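Local structure of periplasmic binding protein (Pseudomonas aeruginosa, 2R79) at residues Gly45-Leu50 with Thr66-Pro71. The protein binds heme in the periplasm, probably to deliver it to a heme transport system for uptake. Sequence-based numbering, arbitrary orientation.
Sequences GYQRQL and TEEMGP. With HEM (protoporphyrin IX containing Fe), chain D.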
ATOM      1  N   GLY A  45      21.114 -19.039  11.137  1.00 36.98           N
ATOM      2  CA  GLY A  45      21.366 -18.162  12.267  1.00 37.09           C
ATOM      3  C   GLY A  45      22.282 -16.989  11.957  1.00 37.83           C
ATOM      4  O   GLY A  45      22.586 -16.713  10.801  1.00 35.91           O
ATOM      5  N   TYR A  46      22.714 -16.285  12.997  1.00 38.98           N
ATOM      6  CA  TYR A  46      23.600 -15.144  12.825  1.00 40.57           C
ATOM      7  C   TYR A  46      24.996 -15.654  12.473  1.00 41.57           C
ATOM      8  O   TYR A  46      25.429 -16.701  12.963  1.00 41.30           O
ATOM      9  CB  TYR A  46      23.638 -14.312  14.108  1.00 41.82           C
ATOM     10  CG  TYR A  46      24.491 -13.069  14.012  1.00 43.27           C
ATOM     11  CD1 TYR A  46      24.355 -12.184  12.940  1.00 42.82           C
ATOM     12  CD2 TYR A  46      25.423 -12.765  15.003  1.00 43.61           C
ATOM     13  CE1 TYR A  46      25.128 -11.028  12.857  1.00 44.34           C
ATOM     14  CE2 TYR A  46      26.201 -11.608  14.932  1.00 44.52           C
ATOM     15  CZ  TYR A  46      26.049 -10.745  13.856  1.00 44.80           C
ATOM     16  OH  TYR A  46      26.822  -9.608  13.779  1.00 43.62           O
ATOM     17  N   GLN A  47      25.698 -14.911  11.624  1.00 41.60           N
ATOM     18  CA  GLN A  47      27.032 -15.307  11.183  1.00 44.39           C
ATOM     19  C   GLN A  47      28.045 -15.529  12.308  1.00 45.33           C
ATOM     20  O   GLN A  47      28.866 -16.444  12.238  1.00 45.80           O
ATOM     21  CB  GLN A  47      27.589 -14.271  10.204  1.00 45.60           C
ATOM     22  CG  GLN A  47      28.139 -13.014  10.848  1.00 47.59           C
ATOM     23  CD  GLN A  47      28.908 -12.156   9.861  1.00 49.49           C
ATOM     24  OE1 GLN A  47      29.577 -12.673   8.968  1.00 50.82           O
ATOM     25  NE2 GLN A  47      28.823 -10.842  10.021  1.00 50.59           N
ATOM     26  N   ARG A  48      27.996 -14.692  13.339  1.00 46.94           N
ATOM     27  CA  ARG A  48      28.929 -14.811  14.456  1.00 48.75           C
ATOM     28  C   ARG A  48      28.545 -15.938  15.414  1.00 50.09           C
ATOM     29  O   ARG A  48      29.328 -16.311  16.293  1.00 48.71           O
ATOM     30  CB  ARG A  48      29.007 -13.488  15.224  1.00 49.59           C
ATOM     31  CG  ARG A  48      29.538 -12.315  14.403  1.00 51.70           C
ATOM     32  CD  ARG A  48      29.468 -11.011  15.189  1.00 52.19           C
ATOM     33  NE  ARG A  48      29.654  -9.832  14.343  1.00 52.73           N
ATOM     34  CZ  ARG A  48      30.832  -9.364  13.941  1.00 53.39           C
ATOM     35  NH1 ARG A  48      31.956  -9.970  14.307  1.00 53.82           N
ATOM     36  NH2 ARG A  48      30.886  -8.283  13.173  1.00 52.22           N
ATOM     37  N   GLN A  49      27.344 -16.483  15.236  1.00 50.15           N
ATOM     38  CA  GLN A  49      26.858 -17.560  16.094  1.00 51.23           C
ATOM     39  C   GLN A  49      26.134 -18.647  15.294  1.00 50.34           C
ATOM     40  O   GLN A  49      24.965 -18.944  15.546  1.00 49.40           O
ATOM     41  CB  GLN A  49      25.927 -16.973  17.159  1.00 52.29           C
ATOM     42  CG  GLN A  49      26.634 -16.063  18.158  1.00 55.22           C
ATOM     43  CD  GLN A  49      25.671 -15.160  18.902  1.00 57.06           C
ATOM     44  OE1 GLN A  49      24.652 -15.616  19.416  1.00 59.90           O
ATOM     45  NE2 GLN A  49      25.993 -13.873  18.970  1.00 57.33           N
ATOM     46  N   LEU A  50      26.844 -19.247  14.343  1.00 49.38           N
ATOM     47  CA  LEU A  50      26.266 -20.285  13.497  1.00 50.01           C
ATOM     48  C   LEU A  50      25.761 -21.512  14.241  1.00 50.86           C
ATOM     49  O   LEU A  50      26.313 -21.918  15.268  1.00 49.56           O
ATOM     50  CB  LEU A  50      27.269 -20.742  12.436  1.00 49.43           C
ATOM     51  CG  LEU A  50      27.661 -19.737  11.357  1.00 49.40           C
ATOM     52  CD1 LEU A  50      28.618 -20.403  10.381  1.00 50.14           C
ATOM     53  CD2 LEU A  50      26.420 -19.244  10.629  1.00 49.83           C
ATOM     54  N   THR A  66      33.464 -14.930   6.335  1.00 38.63           N
ATOM     55  CA  THR A  66      34.669 -14.137   6.523  1.00 41.81           C
ATOM     56  C   THR A  66      35.259 -14.433   7.896  1.00 44.03           C
ATOM     57  O   THR A  66      34.917 -15.436   8.523  1.00 43.83           O
ATOM     58  CB  THR A  66      34.376 -12.622   6.425  1.00 42.83           C
ATOM     59  OG1 THR A  66      33.545 -12.223   7.522  1.00 43.82           O
ATOM     60  CG2 THR A  66      33.676 -12.294   5.115  1.00 40.43           C
ATOM     61  N   GLU A  67      36.148 -13.557   8.354  1.00 46.84           N
ATOM     62  CA  GLU A  67      36.780 -13.711   9.659  1.00 50.18           C
ATOM     63  C   GLU A  67      35.731 -13.619  10.757  1.00 50.72           C
ATOM     64  O   GLU A  67      35.829 -14.304  11.774  1.00 51.61           O
ATOM     65  CB  GLU A  67      37.820 -12.609   9.889  1.00 52.30           C
ATOM     66  CG  GLU A  67      38.935 -12.558   8.870  1.00 56.30           C
ATOM     67  CD  GLU A  67      38.429 -12.329   7.461  1.00 58.99           C
ATOM     68  OE1 GLU A  67      37.681 -11.349   7.247  1.00 58.17           O
ATOM     69  OE2 GLU A  67      38.786 -13.131   6.568  1.00 61.36           O
ATOM     70  N   GLU A  68      34.733 -12.765  10.551  1.00 51.99           N
ATOM     71  CA  GLU A  68      33.674 -12.572  11.537  1.00 53.71           C
ATOM     72  C   GLU A  68      32.671 -13.720  11.629  1.00 54.02           C
ATOM     73  O   GLU A  68      31.673 -13.620  12.340  1.00 54.03           O
ATOM     74  CB  GLU A  68      32.947 -11.240  11.285  1.00 54.42           C
ATOM     75  CG  GLU A  68      32.522 -10.988   9.854  1.00 56.58           C
ATOM     76  CD  GLU A  68      32.239  -9.515   9.581  1.00 58.95           C
ATOM     77  OE1 GLU A  68      33.130  -8.684   9.861  1.00 59.40           O
ATOM     78  OE2 GLU A  68      31.136  -9.189   9.080  1.00 58.55           O
ATOM     79  N   MET A  69      32.940 -14.808  10.914  1.00 54.44           N
ATOM     80  CA  MET A  69      32.066 -15.975  10.958  1.00 54.11           C
ATOM     81  C   MET A  69      32.543 -16.880  12.089  1.00 54.13           C
ATOM     82  O   MET A  69      33.741 -17.127  12.227  1.00 53.85           O
ATOM     83  CB  MET A  69      32.108 -16.742   9.631  1.00 53.97           C
ATOM     84  CG  MET A  69      31.503 -18.141   9.711  1.00 52.50           C
ATOM     85  SD  MET A  69      31.438 -18.996   8.122  1.00 53.86           S
ATOM     86  CE  MET A  69      33.186 -19.306   7.806  1.00 51.75           C
ATOM     87  N   GLY A  70      31.606 -17.364  12.897  1.00 53.97           N
ATOM     88  CA  GLY A  70      31.964 -18.230  14.004  1.00 54.36           C
ATOM     89  C   GLY A  70      30.767 -18.735  14.790  1.00 55.07           C
ATOM     90  O   GLY A  70      29.643 -18.726  14.284  1.00 54.66           O
ATOM     91  N   PRO A  71      30.972 -19.176  16.043  1.00 55.47           N
ATOM     92  CA  PRO A  71      32.259 -19.220  16.747  1.00 55.25           C
ATOM     93  C   PRO A  71      33.236 -20.244  16.162  1.00 55.46           C
ATOM     94  O   PRO A  71      32.872 -21.046  15.305  1.00 54.44           O
ATOM     95  CB  PRO A  71      31.846 -19.561  18.173  1.00 55.05           C
ATOM     96  CG  PRO A  71      30.683 -20.474  17.954  1.00 55.08           C
ATOM     97  CD  PRO A  71      29.902 -19.745  16.883  1.00 56.04           C
TER
HETATM   98  CHA HEM D 500      26.260  -9.152  18.075  1.00 45.10           C
HETATM   99  CHB HEM D 500      22.668  -9.184  14.710  1.00 44.32           C
HETATM  100  CHC HEM D 500      25.192  -6.025  12.021  1.00 43.12           C
HETATM  101  CHD HEM D 500      28.803  -6.045  15.295  1.00 45.22           C
HETATM  102  C1A HEM D 500      25.047  -9.454  17.397  1.00 45.67           C
HETATM  103  C2A HEM D 500      23.967 -10.296  17.896  1.00 47.40           C
HETATM  104  C3A HEM D 500      22.992 -10.319  16.936  1.00 46.53           C
HETATM  105  C4A HEM D 500      23.434  -9.467  15.861  1.00 44.47           C
HETATM  106  CMA HEM D 500      21.694 -11.132  16.954  1.00 45.62           C
HETATM  107  CAA HEM D 500      23.866 -11.028  19.235  1.00 50.53           C
HETATM  108  CBA HEM D 500      23.293 -10.176  20.364  1.00 55.19           C
HETATM  109  CGA HEM D 500      24.242  -9.076  20.810  1.00 58.75           C
HETATM  110  O1A HEM D 500      25.308  -9.398  21.385  1.00 60.11           O
HETATM  111  O2A HEM D 500      23.925  -7.886  20.580  1.00 60.38           O
HETATM  112  C1B HEM D 500      23.074  -8.389  13.632  1.00 43.26           C
HETATM  113  C2B HEM D 500      22.270  -8.094  12.455  1.00 44.87           C
HETATM  114  C3B HEM D 500      22.976  -7.192  11.698  1.00 43.70           C
HETATM  115  C4B HEM D 500      24.220  -6.956  12.409  1.00 42.99           C
HETATM  116  CMB HEM D 500      20.920  -8.736  12.088  1.00 45.14           C
HETATM  117  CAB HEM D 500      22.620  -6.639  10.467  1.00 43.64           C
HETATM  118  CBB HEM D 500      21.387  -6.155  10.163  1.00 45.20           C
HETATM  119  C1C HEM D 500      26.403  -5.770  12.681  1.00 43.15           C
HETATM  120  C2C HEM D 500      27.366  -4.773  12.264  1.00 44.30           C
HETATM  121  C3C HEM D 500      28.352  -4.726  13.193  1.00 45.24           C
HETATM  122  C4C HEM D 500      28.041  -5.776  14.151  1.00 44.93           C
HETATM  123  CMC HEM D 500      27.313  -3.934  10.996  1.00 44.97           C
HETATM  124  CAC HEM D 500      29.318  -3.725  13.300  1.00 46.29           C
HETATM  125  CBC HEM D 500      30.609  -3.874  12.915  1.00 46.88           C
HETATM  126  C1D HEM D 500      28.438  -6.923  16.312  1.00 45.89           C
HETATM  127  C2D HEM D 500      29.217  -7.103  17.511  1.00 47.85           C
HETATM  128  C3D HEM D 500      28.548  -7.989  18.280  1.00 48.58           C
HETATM  129  C4D HEM D 500      27.299  -8.323  17.588  1.00 46.09           C
HETATM  130  CMD HEM D 500      30.552  -6.443  17.851  1.00 48.05           C
HETATM  131  CAD HEM D 500      29.150  -8.573  19.557  1.00 50.36           C
HETATM  132  CBD HEM D 500      29.491 -10.063  19.531  1.00 55.80           C
HETATM  133  CGD HEM D 500      30.609 -10.426  18.555  1.00 58.71           C
HETATM  134  O1D HEM D 500      30.971 -11.623  18.497  1.00 59.25           O
HETATM  135  O2D HEM D 500      31.129  -9.529  17.850  1.00 60.62           O
HETATM  136  NA  HEM D 500      24.715  -8.969  16.124  1.00 44.43           N
HETATM  137  NB  HEM D 500      24.302  -7.729  13.575  1.00 43.68           N
HETATM  138  NC  HEM D 500      26.826  -6.403  13.842  1.00 43.63           N
HETATM  139  ND  HEM D 500      27.263  -7.682  16.347  1.00 44.77           N
HETATM  140 FE   HEM D 500      25.859  -7.847  14.898  1.00 40.45          FE
HETATM  141  O   HOH W   1      31.076 -13.674   7.269  1.00 50.80           O
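In the heme pocket, the loop Gly45-Leu50, which carries the axial ligand, lies against Thr66-Pro71, the loop after strand 62-65, and Arg48 and Glu68 meet on the tyrosine side of the heme. Two backbone bonds join the loops: Gly70 N to Gln47 O at 3.0 Å (N-H...O 171°), and Leu50 N to Gly70 O at 2.8 Å. Gly70 thus both donates and accepts, just before the cis peptide to Pro71. Gln47 NE2 adds a bent bond to Glu68 OE2 (3.0 Å), on its anti side but 32° out of the carboxylate plane; OE2 also accepts from Gly242 N. Tyr46 OH binds the heme iron at 2.3 Å. Arg48, extended from CG to NE, donates from NE to Tyr46 OH (2.9 Å, 141°), which lies in the guanidinium plane. Glu68 CB packs over one guanidinium face, with heme C2D over the opposite face. Glu68 OE1 stays 4.0 Å from Arg48 NH2, well out of plane: charges only, no salt bridge. Toward helix 72-80, buried Leu50 CD1 touches Met69 CG, and both side chains reach Leu75. Arg48 is thus second-shell to the iron, Glu68 one layer further out; the NE-H would probably draw charge from the phenolic oxygen and moderate its donation to iron.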